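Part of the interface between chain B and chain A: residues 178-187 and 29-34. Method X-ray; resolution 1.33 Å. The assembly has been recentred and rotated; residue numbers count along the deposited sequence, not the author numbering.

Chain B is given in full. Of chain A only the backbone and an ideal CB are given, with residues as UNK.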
# COMPACT_ATOMS: atom_id res chain seq x y z
N TYR B 178 -2.02 -5.69 18.54
CA TYR B 178 -3.37 -5.69 19.08
C TYR B 178 -4.30 -5.01 18.09
O TYR B 178 -5.28 -5.61 17.65
CB TYR B 178 -3.43 -5.04 20.47
CG TYR B 178 -2.54 -5.75 21.45
CD1 TYR B 178 -2.91 -6.97 21.99
CD2 TYR B 178 -1.30 -5.24 21.79
CE1 TYR B 178 -2.10 -7.64 22.87
CE2 TYR B 178 -0.47 -5.91 22.67
CZ TYR B 178 -0.88 -7.11 23.21
OH TYR B 178 -0.05 -7.79 24.09
N ILE B 179 -3.97 -3.78 17.70
CA ILE B 179 -4.80 -3.03 16.78
C ILE B 179 -4.91 -3.71 15.42
O ILE B 179 -5.99 -3.79 14.84
CB ILE B 179 -4.24 -1.59 16.64
CG1 ILE B 179 -4.39 -0.83 17.97
CG2 ILE B 179 -4.88 -0.88 15.46
CD1 ILE B 179 -5.79 -0.64 18.42
N ALA B 180 -3.81 -4.23 14.91
CA ALA B 180 -3.81 -4.84 13.59
C ALA B 180 -4.68 -6.08 13.56
O ALA B 180 -5.24 -6.39 12.54
CB ALA B 180 -2.42 -5.16 13.14
N VAL B 181 -4.78 -6.78 14.69
CA VAL B 181 -5.64 -7.94 14.76
C VAL B 181 -7.08 -7.54 14.49
O VAL B 181 -7.80 -8.23 13.77
CB VAL B 181 -5.49 -8.65 16.12
CG1 VAL B 181 -6.64 -9.59 16.40
CG2 VAL B 181 -4.17 -9.41 16.14
N ASP B 182 -7.52 -6.42 15.06
CA ASP B 182 -8.89 -5.96 14.81
C ASP B 182 -9.10 -5.66 13.32
O ASP B 182 -10.14 -5.99 12.77
CB ASP B 182 -9.21 -4.70 15.60
CG ASP B 182 -9.24 -4.91 17.08
OD1 ASP B 182 -9.24 -6.09 17.53
OD2 ASP B 182 -9.29 -3.93 17.87
N LYS B 183 -8.13 -4.99 12.70
CA LYS B 183 -8.21 -4.73 11.26
C LYS B 183 -8.39 -6.03 10.49
O LYS B 183 -9.22 -6.13 9.58
CB LYS B 183 -6.92 -4.08 10.76
CG LYS B 183 -6.67 -2.66 11.19
CD LYS B 183 -5.41 -2.16 10.47
CE LYS B 183 -5.09 -0.71 10.71
NZ LYS B 183 -3.82 -0.40 9.99
N MSE B 184 -7.60 -7.03 10.86
CA MSE B 184 -7.59 -8.28 10.14
C MSE B 184 -8.89 -9.06 10.32
O MSE B 184 -9.37 -9.71 9.40
CB MSE B 184 -6.38 -9.09 10.56
CG MSE B 184 -5.09 -8.43 10.12
SE MSE B 184 -3.53 -9.47 10.56
CE MSE B 184 -2.22 -8.18 10.47
N ILE B 185 -9.48 -8.98 11.51
CA ILE B 185 -10.77 -9.62 11.73
C ILE B 185 -11.83 -8.91 10.88
O ILE B 185 -12.65 -9.55 10.22
CB ILE B 185 -11.14 -9.56 13.22
CG1 ILE B 185 -10.18 -10.41 14.05
CG2 ILE B 185 -12.58 -10.02 13.44
CD1 ILE B 185 -10.21 -10.06 15.51
N LEU B 186 -11.82 -7.58 10.90
CA LEU B 186 -12.79 -6.82 10.12
C LEU B 186 -12.73 -7.15 8.63
O LEU B 186 -13.75 -7.16 7.96
CB LEU B 186 -12.57 -5.32 10.31
CG LEU B 186 -13.00 -4.72 11.65
CD1 LEU B 186 -12.68 -3.24 11.67
CD2 LEU B 186 -14.47 -4.94 11.93
N LYS B 187 -11.54 -7.44 8.14
CA LYS B 187 -11.33 -7.75 6.73
C LYS B 187 -11.23 -9.26 6.46
O LYS B 187 -10.78 -9.67 5.40
CB LYS B 187 -10.14 -6.96 6.20
CG LYS B 187 -10.48 -5.47 6.16
CD LYS B 187 -9.38 -4.60 5.61
CE LYS B 187 -9.90 -3.19 5.34
NZ LYS B 187 -8.83 -2.22 4.97
N UNK A 29 -13.97 3.72 22.13
CA UNK A 29 -13.36 2.69 21.34
C UNK A 29 -12.82 1.58 22.20
O UNK A 29 -12.61 1.73 23.41
CB UNK A 29 -12.25 3.28 20.47
N UNK A 30 -12.62 0.46 21.54
CA UNK A 30 -12.06 -0.73 22.14
C UNK A 30 -11.10 -1.21 21.07
O UNK A 30 -11.53 -1.76 20.04
CB UNK A 30 -13.11 -1.77 22.53
N UNK A 31 -9.83 -0.98 21.29
CA UNK A 31 -8.83 -1.26 20.28
C UNK A 31 -9.11 -0.40 19.06
O UNK A 31 -9.24 0.82 19.17
CB UNK A 31 -8.82 -2.75 19.91
N UNK A 32 -9.22 -1.03 17.90
CA UNK A 32 -9.50 -0.32 16.65
C UNK A 32 -10.98 -0.11 16.41
O UNK A 32 -11.37 0.57 15.45
CB UNK A 32 -8.90 -1.08 15.47
N UNK A 33 -11.82 -0.68 17.26
CA UNK A 33 -13.25 -0.70 17.07
C UNK A 33 -13.93 0.45 17.80
O UNK A 33 -13.71 0.62 18.99
CB UNK A 33 -13.82 -2.04 17.54
N UNK A 34 -14.74 1.22 17.11
CA UNK A 34 -15.54 2.25 17.77
C UNK A 34 -16.79 1.62 18.34
O UNK A 34 -17.42 0.78 17.68
CB UNK A 34 -15.90 3.38 16.80

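Chain A approaches one side of the chain B helix as a tight hairpin. Backbone hydrogen bonds join positions 30 and 33 in both directions, and the four residues from 30 to 33 form a type II' turn whose tip meets I179(B) and D182(B).

Position 29 lies in a strand, with nothing of the chain B stretch within 5.5 Å of its ideal CB. This contact therefore sets little preference, and many residues would do. It is H29(A), which makes no contact here.

At position 30 the CA-to-CB bond points sideways and the ideal CB is again free of neighbours, so the choice is wide, polar residues included. The residue is D30(A); OD1 of D30(A) comes no nearer to this stretch than 5.5 Å, from OD2 of D182(B), and its carboxylate finds a hydrogen bond elsewhere in the structure.

Position 31 is far more restrictive. Its phi/psi of 62/-126 favours glycine, as the second place of a type II' turn commonly does, and an ideal CB would point toward chain B and sit 2.4 Å from OD2 of D182(B), a clash. G31(A) is what is found. Without a side chain, its backbone can pack closely: its C lies 3.4 Å from CD1 of I179(B).

Position 32 faces the helix directly. Its amide N donates to OD2 of D182(B) at 2.9 Å with a nearly straight angle of 168°, a bond available to any residue but proline. The ideal CB, 3.6 Å from CB of D182(B), leads toward a surface formed by I179(B), the aliphatic part of K183(B) and L186(B). A large apolar side chain, such as leucine, methionine or an aromatic, would suit it. F32(A) takes chi1 t, and its ring receives CG of K183(B) over one face, 3.9 Å from the centroid, in a CH-pi contact. CD1 of L186(B) lies at the ring edge, 4.3 Å from CD2 of F32(A), while CG2 of I179(B) packs 3.5 Å from CD1 of F32(A).

Position 33 returns to strand angles. Its CB points sideways, 4.9 Å from OD2 of D182(B), but a side chain of moderate length could reach L186(B); isoleucine, leucine or methionine are reasonable. I33(A), with both chi angles m, brings its CD1 to 3.8 Å from CD1 of L186(B), an apolar contact.

Position 34 is out of reach of this stretch, which leaves its identity open. Y34(A) occupies it without touching the helix.

Chain A 29-34: HDGFIY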
# COMPACT_ATOMS: atom_id res chain seq x y z
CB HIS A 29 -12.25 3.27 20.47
CG HIS A 29 -11.08 3.74 21.25
ND1 HIS A 29 -11.01 5.00 21.80
CD2 HIS A 29 -9.93 3.11 21.59
CE1 HIS A 29 -9.86 5.13 22.44
NE2 HIS A 29 -9.19 4.00 22.33
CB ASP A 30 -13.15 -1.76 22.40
CG ASP A 30 -12.64 -2.97 23.16
OD1 ASP A 30 -11.52 -3.43 22.87
OD2 ASP A 30 -13.29 -3.51 24.09
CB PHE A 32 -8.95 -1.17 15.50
CG PHE A 32 -8.76 -0.42 14.21
CD1 PHE A 32 -7.80 0.57 14.09
CD2 PHE A 32 -9.50 -0.76 13.09
CE1 PHE A 32 -7.61 1.22 12.89
CE2 PHE A 32 -9.29 -0.11 11.89
CZ PHE A 32 -8.36 0.88 11.80
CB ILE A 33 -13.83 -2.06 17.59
CG1 ILE A 33 -13.07 -3.25 16.99
CG2 ILE A 33 -15.32 -2.16 17.30
CD1 ILE A 33 -13.03 -3.26 15.49
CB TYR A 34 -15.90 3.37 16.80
CG TYR A 34 -14.80 4.38 16.63
CD1 TYR A 34 -14.51 5.29 17.63
CD2 TYR A 34 -14.04 4.43 15.47
CE1 TYR A 34 -13.50 6.22 17.49
CE2 TYR A 34 -13.03 5.37 15.32
CZ TYR A 34 -12.77 6.26 16.33
OH TYR A 34 -11.76 7.19 16.22
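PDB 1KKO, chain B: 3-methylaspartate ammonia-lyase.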